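Local coordinates for protein putative fimbrium tip subunit Fim1F (Parabacteroides distasonis, PDB 3R4R) that probably serves as a component of the fimbrium tip, on cell-surface filaments that mediate adhesion and biofilm formation, at residues 43-48 and 139-144; 98-103 and 161-166. One frame throughout, in Å; residues are numbered along the deposited sequence.

Contact 1: residues 43-48 and 139-144; sequences TIQNCH and ASLLVK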
ATOM      1  N   THR A  43       9.162  -3.048   5.257  1.00 36.84           N
ATOM      2  CA  THR A  43       8.946  -3.850   6.469  1.00 36.64           C
ATOM      3  C   THR A  43       7.507  -4.281   6.602  1.00 39.17           C
ATOM      4  O   THR A  43       6.580  -3.497   6.388  1.00 38.61           O
ATOM      5  CB  THR A  43       9.364  -3.061   7.734  1.00 35.78           C
ATOM      6  OG1 THR A  43      10.746  -2.792   7.628  1.00 42.55           O
ATOM      7  CG2 THR A  43       9.145  -3.826   9.036  1.00 31.61           C
ATOM      8  N   ILE A  44       7.346  -5.541   7.003  1.00 35.78           N
ATOM      9  CA  ILE A  44       6.098  -6.172   7.364  1.00 34.28           C
ATOM     10  C   ILE A  44       6.256  -6.595   8.823  1.00 39.22           C
ATOM     11  O   ILE A  44       7.150  -7.388   9.135  1.00 40.26           O
ATOM     12  CB  ILE A  44       5.715  -7.320   6.407  1.00 38.02           C
ATOM     13  CG1 ILE A  44       5.554  -6.806   4.981  1.00 38.28           C
ATOM     14  CG2 ILE A  44       4.432  -8.048   6.896  1.00 37.64           C
ATOM     15  CD1 ILE A  44       5.384  -7.895   3.960  1.00 46.16           C
ATOM     16  N   GLN A  45       5.416  -6.026   9.718  1.00 34.96           N
ATOM     17  CA  GLN A  45       5.459  -6.317  11.145  1.00 34.41           C
ATOM     18  C   GLN A  45       4.424  -7.370  11.498  1.00 40.43           C
ATOM     19  O   GLN A  45       4.587  -8.064  12.491  1.00 45.06           O
ATOM     20  CB  GLN A  45       5.231  -5.047  11.969  1.00 34.26           C
ATOM     21  CG  GLN A  45       6.318  -3.992  11.798  1.00 47.08           C
ATOM     22  CD  GLN A  45       6.176  -2.858  12.781  1.00 69.67           C
ATOM     23  OE1 GLN A  45       6.145  -3.049  13.998  1.00 72.12           O
ATOM     24  NE2 GLN A  45       6.205  -1.641  12.280  1.00 61.25           N
ATOM     25  N   ASN A  46       3.382  -7.513  10.672  1.00 33.30           N
ATOM     26  CA  ASN A  46       2.269  -8.449  10.852  1.00 32.37           C
ATOM     27  C   ASN A  46       1.492  -8.612   9.546  1.00 34.12           C
ATOM     28  O   ASN A  46       1.564  -7.740   8.690  1.00 35.02           O
ATOM     29  CB  ASN A  46       1.332  -7.956  11.975  1.00 32.30           C
ATOM     30  CG  ASN A  46       0.639  -6.636  11.705  1.00 43.17           C
ATOM     31  OD1 ASN A  46      -0.240  -6.523  10.844  1.00 39.90           O
ATOM     32  ND2 ASN A  46       0.938  -5.634  12.502  1.00 32.30           N
ATOM     33  N   CYS A  47       0.752  -9.694   9.387  1.00 32.09           N
ATOM     34  CA  CYS A  47      -0.071  -9.905   8.200  1.00 32.62           C
ATOM     35  C   CYS A  47      -1.208 -10.866   8.515  1.00 34.78           C
ATOM     36  O   CYS A  47      -1.174 -11.609   9.493  1.00 37.08           O
ATOM     37  CB  CYS A  47       0.744 -10.404   7.000  1.00 35.55           C
ATOM     38  SG  CYS A  47       1.493 -12.046   7.207  1.00 43.02           S
ATOM     39  N   HIS A  48      -2.214 -10.823   7.641  1.00 27.76           N
ATOM     40  CA  HIS A  48      -3.383 -11.658   7.583  1.00 27.40           C
ATOM     41  C   HIS A  48      -3.319 -12.424   6.276  1.00 34.00           C
ATOM     42  O   HIS A  48      -3.186 -11.814   5.219  1.00 33.81           O
ATOM     43  CB  HIS A  48      -4.687 -10.833   7.736  1.00 25.81           C
ATOM     44  CG  HIS A  48      -5.939 -11.628   7.506  1.00 28.42           C
ATOM     45  ND1 HIS A  48      -6.513 -12.383   8.507  1.00 29.75           N
ATOM     46  CD2 HIS A  48      -6.694 -11.740   6.391  1.00 28.71           C
ATOM     47  CE1 HIS A  48      -7.586 -12.938   7.963  1.00 29.08           C
ATOM     48  NE2 HIS A  48      -7.724 -12.591   6.696  1.00 29.01           N
ATOM     49  N   ALA A 139       6.272   4.645   8.501  1.00 39.73           N
ATOM     50  CA  ALA A 139       6.976   4.040   7.359  1.00 38.48           C
ATOM     51  C   ALA A 139       7.108   2.517   7.508  1.00 39.36           C
ATOM     52  O   ALA A 139       6.920   1.797   6.529  1.00 39.39           O
ATOM     53  CB  ALA A 139       8.361   4.662   7.216  1.00 39.39           C
ATOM     54  N   SER A 140       7.380   2.041   8.733  1.00 33.90           N
ATOM     55  CA  SER A 140       7.565   0.628   9.060  1.00 34.86           C
ATOM     56  C   SER A 140       6.206  -0.115   9.311  1.00 38.37           C
ATOM     57  O   SER A 140       6.209  -1.329   9.507  1.00 36.87           O
ATOM     58  CB  SER A 140       8.459   0.502  10.294  1.00 41.20           C
ATOM     59  OG  SER A 140       7.973   1.300  11.359  1.00 51.37           O
ATOM     60  N   LEU A 141       5.062   0.588   9.253  1.00 35.31           N
ATOM     61  CA  LEU A 141       3.758  -0.045   9.440  1.00 34.33           C
ATOM     62  C   LEU A 141       2.806   0.437   8.315  1.00 38.17           C
ATOM     63  O   LEU A 141       1.686   0.851   8.567  1.00 40.35           O
ATOM     64  CB  LEU A 141       3.197   0.231  10.848  1.00 34.90           C
ATOM     65  CG  LEU A 141       2.026  -0.667  11.329  1.00 41.58           C
ATOM     66  CD1 LEU A 141       2.492  -2.105  11.621  1.00 42.25           C
ATOM     67  CD2 LEU A 141       1.388  -0.093  12.580  1.00 44.52           C
ATOM     68  N   LEU A 142       3.278   0.387   7.070  1.00 33.73           N
ATOM     69  CA  LEU A 142       2.499   0.722   5.870  1.00 31.65           C
ATOM     70  C   LEU A 142       1.804  -0.538   5.349  1.00 37.57           C
ATOM     71  O   LEU A 142       2.435  -1.592   5.263  1.00 41.47           O
ATOM     72  CB  LEU A 142       3.369   1.360   4.774  1.00 30.00           C
ATOM     73  CG  LEU A 142       3.948   2.758   5.061  1.00 31.86           C
ATOM     74  CD1 LEU A 142       5.017   3.135   4.024  1.00 30.38           C
ATOM     75  CD2 LEU A 142       2.854   3.819   5.251  1.00 30.41           C
ATOM     76  N   VAL A 143       0.516  -0.438   5.015  1.00 29.45           N
ATOM     77  CA  VAL A 143      -0.269  -1.587   4.606  1.00 28.32           C
ATOM     78  C   VAL A 143       0.081  -1.946   3.155  1.00 34.35           C
ATOM     79  O   VAL A 143       0.147  -1.071   2.275  1.00 34.08           O
ATOM     80  CB  VAL A 143      -1.807  -1.350   4.795  1.00 30.00           C
ATOM     81  CG1 VAL A 143      -2.636  -2.499   4.232  1.00 29.39           C
ATOM     82  CG2 VAL A 143      -2.150  -1.127   6.269  1.00 28.51           C
ATOM     83  N   LYS A 144       0.292  -3.269   2.934  1.00 29.34           N
ATOM     84  CA  LYS A 144       0.564  -3.893   1.635  1.00 28.54           C
ATOM     85  C   LYS A 144      -0.453  -5.006   1.399  1.00 32.83           C
ATOM     86  O   LYS A 144      -0.915  -5.622   2.360  1.00 30.49           O
ATOM     87  CB  LYS A 144       2.003  -4.428   1.526  1.00 31.76           C
ATOM     88  CG  LYS A 144       3.123  -3.410   1.757  1.00 37.88           C
ATOM     89  CD  LYS A 144       3.912  -3.787   3.008  1.00 44.48           C
ATOM     90  CE  LYS A 144       5.116  -2.897   3.282  1.00 40.95           C
ATOM     91  NZ  LYS A 144       4.742  -1.507   3.672  1.00 30.53           N
TER
HETATM   92  O   HOH W   1       5.972  -0.788   6.035  1.00 35.73           O
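Thr-43 and Ser-140 mark the closest backbone approach, with CA atoms 5.4 Å apart, and from there the two chains diverge, their touching parts running 70° apart without any direct backbone hydrogen bond. The direct hydrogen bond is made by Gln-45. Its side chain is extended beyond CG (chi2 -171°), which carries CD out toward the loop, and its NE2 donates to the backbone O of Ser-140 over 2.8 Å. The N-H points almost straight at the oxygen, at 177°, and the acceptor lies in the plane of the Gln-45 amide, although NE2 itself stands well above the plane of the Ser-140 carbonyl. Leu-141 crosses this side chain at about a right angle, its CD1 lying 3.8 Å from Gln-45 NE2 and also touching CB and CD. The same methyl meets Asn-46 ND2 at 4.0 Å, while Asn-46 OD1 accepts a hydrogen bond from the backbone N of Asn-107.

Farther along, the bent chain of Lys-144 reaches the other segment: CD packs on Ile-44 CG1 at 4.0 Å and CE comes within 3.5 Å of Thr-43 O. The main partner of its NZ is Gln-167 OE1, with Glu-41 O, Leu-142 O (2.8 Å) and a water sharing the remaining N-H groups. That water joins the segments: it accepts from Leu-142 N and Lys-144 NZ and lies within donating distance of Thr-43 O (2.8 Å) and Ala-139 O. Asn-105 ND2 reaches both Thr-43 O and Leu-142 O. The contact thus sets the loop leading into strand 144-152 against the start of strand 46-52, the two strands that pair with strand 96-104, in a β fold consistent with the transthyretin-like class.

Contact 2: residues 98-103 and 161-166; sequences VSVLVV and VTVSLI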
ATOM      1  N   VAL A  98      -6.873 -23.218  -5.477  1.00 65.84           N
ATOM      2  CA  VAL A  98      -7.226 -22.220  -4.449  1.00 60.77           C
ATOM      3  C   VAL A  98      -6.528 -20.854  -4.728  1.00 56.90           C
ATOM      4  O   VAL A  98      -5.640 -20.769  -5.565  1.00 54.48           O
ATOM      5  CB  VAL A  98      -6.879 -22.722  -3.005  1.00 63.88           C
ATOM      6  CG1 VAL A  98      -7.840 -23.804  -2.536  1.00 64.62           C
ATOM      7  CG2 VAL A  98      -5.432 -23.190  -2.887  1.00 65.62           C
ATOM      8  N   SER A  99      -6.966 -19.795  -4.034  1.00 52.20           N
ATOM      9  CA  SER A  99      -6.326 -18.475  -4.124  1.00 50.57           C
ATOM     10  C   SER A  99      -5.957 -18.003  -2.704  1.00 52.34           C
ATOM     11  O   SER A  99      -6.696 -18.266  -1.738  1.00 50.89           O
ATOM     12  CB  SER A  99      -7.184 -17.435  -4.857  1.00 51.50           C
ATOM     13  OG  SER A  99      -8.249 -16.893  -4.103  1.00 51.98           O
ATOM     14  N   VAL A 100      -4.796 -17.337  -2.585  1.00 47.95           N
ATOM     15  CA  VAL A 100      -4.301 -16.837  -1.312  1.00 46.05           C
ATOM     16  C   VAL A 100      -4.185 -15.289  -1.403  1.00 45.01           C
ATOM     17  O   VAL A 100      -3.581 -14.763  -2.328  1.00 45.09           O
ATOM     18  CB  VAL A 100      -2.958 -17.527  -0.898  1.00 53.58           C
ATOM     19  CG1 VAL A 100      -1.940 -17.579  -2.037  1.00 56.28           C
ATOM     20  CG2 VAL A 100      -2.344 -16.891   0.346  1.00 51.50           C
ATOM     21  N   LEU A 101      -4.829 -14.590  -0.451  1.00 40.80           N
ATOM     22  CA  LEU A 101      -4.843 -13.124  -0.273  1.00 39.42           C
ATOM     23  C   LEU A 101      -4.062 -12.737   0.995  1.00 39.65           C
ATOM     24  O   LEU A 101      -4.303 -13.301   2.062  1.00 38.58           O
ATOM     25  CB  LEU A 101      -6.299 -12.567  -0.199  1.00 38.79           C
ATOM     26  CG  LEU A 101      -6.433 -11.042   0.033  1.00 41.58           C
ATOM     27  CD1 LEU A 101      -6.186 -10.273  -1.236  1.00 42.23           C
ATOM     28  CD2 LEU A 101      -7.796 -10.683   0.537  1.00 43.55           C
ATOM     29  N   VAL A 102      -3.134 -11.784   0.880  1.00 35.79           N
ATOM     30  CA  VAL A 102      -2.328 -11.355   2.027  1.00 34.28           C
ATOM     31  C   VAL A 102      -2.581  -9.856   2.302  1.00 35.75           C
ATOM     32  O   VAL A 102      -2.517  -9.047   1.379  1.00 35.54           O
ATOM     33  CB  VAL A 102      -0.817 -11.650   1.764  1.00 39.67           C
ATOM     34  CG1 VAL A 102       0.054 -11.207   2.935  1.00 38.80           C
ATOM     35  CG2 VAL A 102      -0.579 -13.129   1.444  1.00 41.16           C
ATOM     36  N   VAL A 103      -2.918  -9.505   3.544  1.00 30.87           N
ATOM     37  CA  VAL A 103      -3.066  -8.106   3.967  1.00 29.75           C
ATOM     38  C   VAL A 103      -1.986  -7.873   5.025  1.00 35.36           C
ATOM     39  O   VAL A 103      -2.045  -8.479   6.095  1.00 36.21           O
ATOM     40  CB  VAL A 103      -4.472  -7.668   4.445  1.00 32.96           C
ATOM     41  CG1 VAL A 103      -4.486  -6.171   4.803  1.00 31.10           C
ATOM     42  CG2 VAL A 103      -5.534  -7.980   3.401  1.00 33.25           C
ATOM     43  N   VAL A 161       4.754 -20.957  -3.194  1.00 68.00           N
ATOM     44  CA  VAL A 161       3.816 -20.061  -3.867  1.00 65.34           C
ATOM     45  C   VAL A 161       4.139 -18.640  -3.418  1.00 65.57           C
ATOM     46  O   VAL A 161       4.092 -18.316  -2.225  1.00 61.25           O
ATOM     47  CB  VAL A 161       2.320 -20.416  -3.670  1.00 68.16           C
ATOM     48  CG1 VAL A 161       1.973 -20.715  -2.210  1.00 66.45           C
ATOM     49  CG2 VAL A 161       1.411 -19.337  -4.261  1.00 65.29           C
ATOM     50  N   THR A 162       4.530 -17.815  -4.392  1.00 63.65           N
ATOM     51  CA  THR A 162       4.926 -16.431  -4.194  1.00 61.01           C
ATOM     52  C   THR A 162       3.710 -15.506  -4.330  1.00 58.56           C
ATOM     53  O   THR A 162       2.896 -15.685  -5.236  1.00 58.07           O
ATOM     54  CB  THR A 162       6.034 -16.051  -5.204  1.00 78.47           C
ATOM     55  OG1 THR A 162       5.538 -16.284  -6.520  1.00 86.18           O
ATOM     56  CG2 THR A 162       7.322 -16.855  -5.007  1.00 80.21           C
ATOM     57  N   VAL A 163       3.597 -14.534  -3.411  1.00 50.83           N
ATOM     58  CA  VAL A 163       2.583 -13.474  -3.406  1.00 47.90           C
ATOM     59  C   VAL A 163       3.303 -12.119  -3.554  1.00 51.65           C
ATOM     60  O   VAL A 163       4.082 -11.736  -2.667  1.00 50.41           O
ATOM     61  CB  VAL A 163       1.647 -13.484  -2.167  1.00 48.12           C
ATOM     62  CG1 VAL A 163       0.706 -12.285  -2.193  1.00 44.37           C
ATOM     63  CG2 VAL A 163       0.859 -14.797  -2.069  1.00 49.32           C
ATOM     64  N   SER A 164       3.043 -11.410  -4.665  1.00 48.19           N
ATOM     65  CA  SER A 164       3.623 -10.089  -4.883  1.00 47.99           C
ATOM     66  C   SER A 164       2.727  -9.043  -4.249  1.00 48.76           C
ATOM     67  O   SER A 164       1.584  -8.879  -4.654  1.00 49.32           O
ATOM     68  CB  SER A 164       3.841  -9.812  -6.366  1.00 54.41           C
ATOM     69  OG  SER A 164       4.792 -10.729  -6.879  1.00 66.99           O
ATOM     70  N   LEU A 165       3.244  -8.378  -3.218  1.00 43.68           N
ATOM     71  CA  LEU A 165       2.518  -7.358  -2.457  1.00 41.10           C
ATOM     72  C   LEU A 165       2.763  -5.969  -2.993  1.00 44.61           C
ATOM     73  O   LEU A 165       3.900  -5.618  -3.327  1.00 46.76           O
ATOM     74  CB  LEU A 165       2.922  -7.384  -0.972  1.00 39.08           C
ATOM     75  CG  LEU A 165       2.726  -8.683  -0.210  1.00 42.55           C
ATOM     76  CD1 LEU A 165       3.387  -8.597   1.126  1.00 41.81           C
ATOM     77  CD2 LEU A 165       1.271  -9.046  -0.055  1.00 42.24           C
ATOM     78  N   ILE A 166       1.705  -5.175  -3.074  1.00 39.25           N
ATOM     79  CA  ILE A 166       1.831  -3.771  -3.475  1.00 38.16           C
ATOM     80  C   ILE A 166       1.586  -2.921  -2.252  1.00 41.25           C
ATOM     81  O   ILE A 166       0.864  -3.325  -1.344  1.00 41.72           O
ATOM     82  CB  ILE A 166       0.914  -3.317  -4.661  1.00 41.55           C
ATOM     83  CG1 ILE A 166      -0.609  -3.337  -4.264  1.00 40.71           C
ATOM     84  CG2 ILE A 166       1.216  -4.095  -5.935  1.00 43.21           C
ATOM     85  CD1 ILE A 166      -1.500  -2.426  -5.062  1.00 46.73           C
TER
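Val-100 and Val-102 meet Val-163 and Leu-165 without any aromatic ring or planar amide between them; aliphatic branches make up both facing surfaces, while Leu-101 and Val-103 point to the other face of strand 98-103. The packing is that of two β layers facing each other, consistent with the transthyretin-like β-sandwich fold reported for the protein. Both strands pair with strand 144-152, yet here they lie face to face: their axes approach to 8.4 Å and cross at -44°, running in roughly the same direction, and no hydrogen bond passes between them.

Val-163 sits across from the two valines and touches both. Its CG1 meets Val-102 CG2 at 3.9 Å, while its CG2 meets Val-100 CG1, also at 3.9 Å, and approaches Val-102 CG2 at 4.1 Å, the side chains crossing obliquely in both pairs. Val-100 CG1 is placed between its own backbone N and carbonyl carbon (chi1 47°), from where it also reaches Val-161 CG2 at a looser 4.4 Å. In Val-102 it is CG2 that lies beside the backbone N and faces Val-163, whereas CG1, anti to that N (chi1 180°), is turned to Leu-165.

The apolar layer extends past the two strands. Leu-20 of strand 12-21 touches both Val-102 and Leu-165, Met-16 lies against Val-161, and Val-49 of the neighbouring strand 46-52 packs beside Val-100. Contact is by methyl and methine groups alone, and four of the five residues involved are buried. At the far end Leu-165 crosses Val-102 at about a right angle, and its single methyl CD2 rests against both Val-102 CB, at 3.8 Å, and Val-102 CG1, at 3.9 Å.

In the fold
Contact 2 lies in the apolar interior, whereas contact 1 is only partly buried, at the end of the paired strands 46-52, 96-104 and 144-152, where a loop leads into the last of these. Their centres are 14 Å apart, yet they adjoin: strands 46-52 and 96-104 are neighbours, with His-48 N probably hydrogen-bonded to Val-103 O, and Ile-44 CD1 packs on Leu-165 CD1. The chemistry changes accordingly. Segments 98-103 and 161-166 pack by aliphatic side chains alone, while 43-48 and 139-144 rely on backbone carbonyls, an amide, an ammonium group and a water. Ile-44 and Leu-165 form the seam where this polar end gives way to the hydrophobic core.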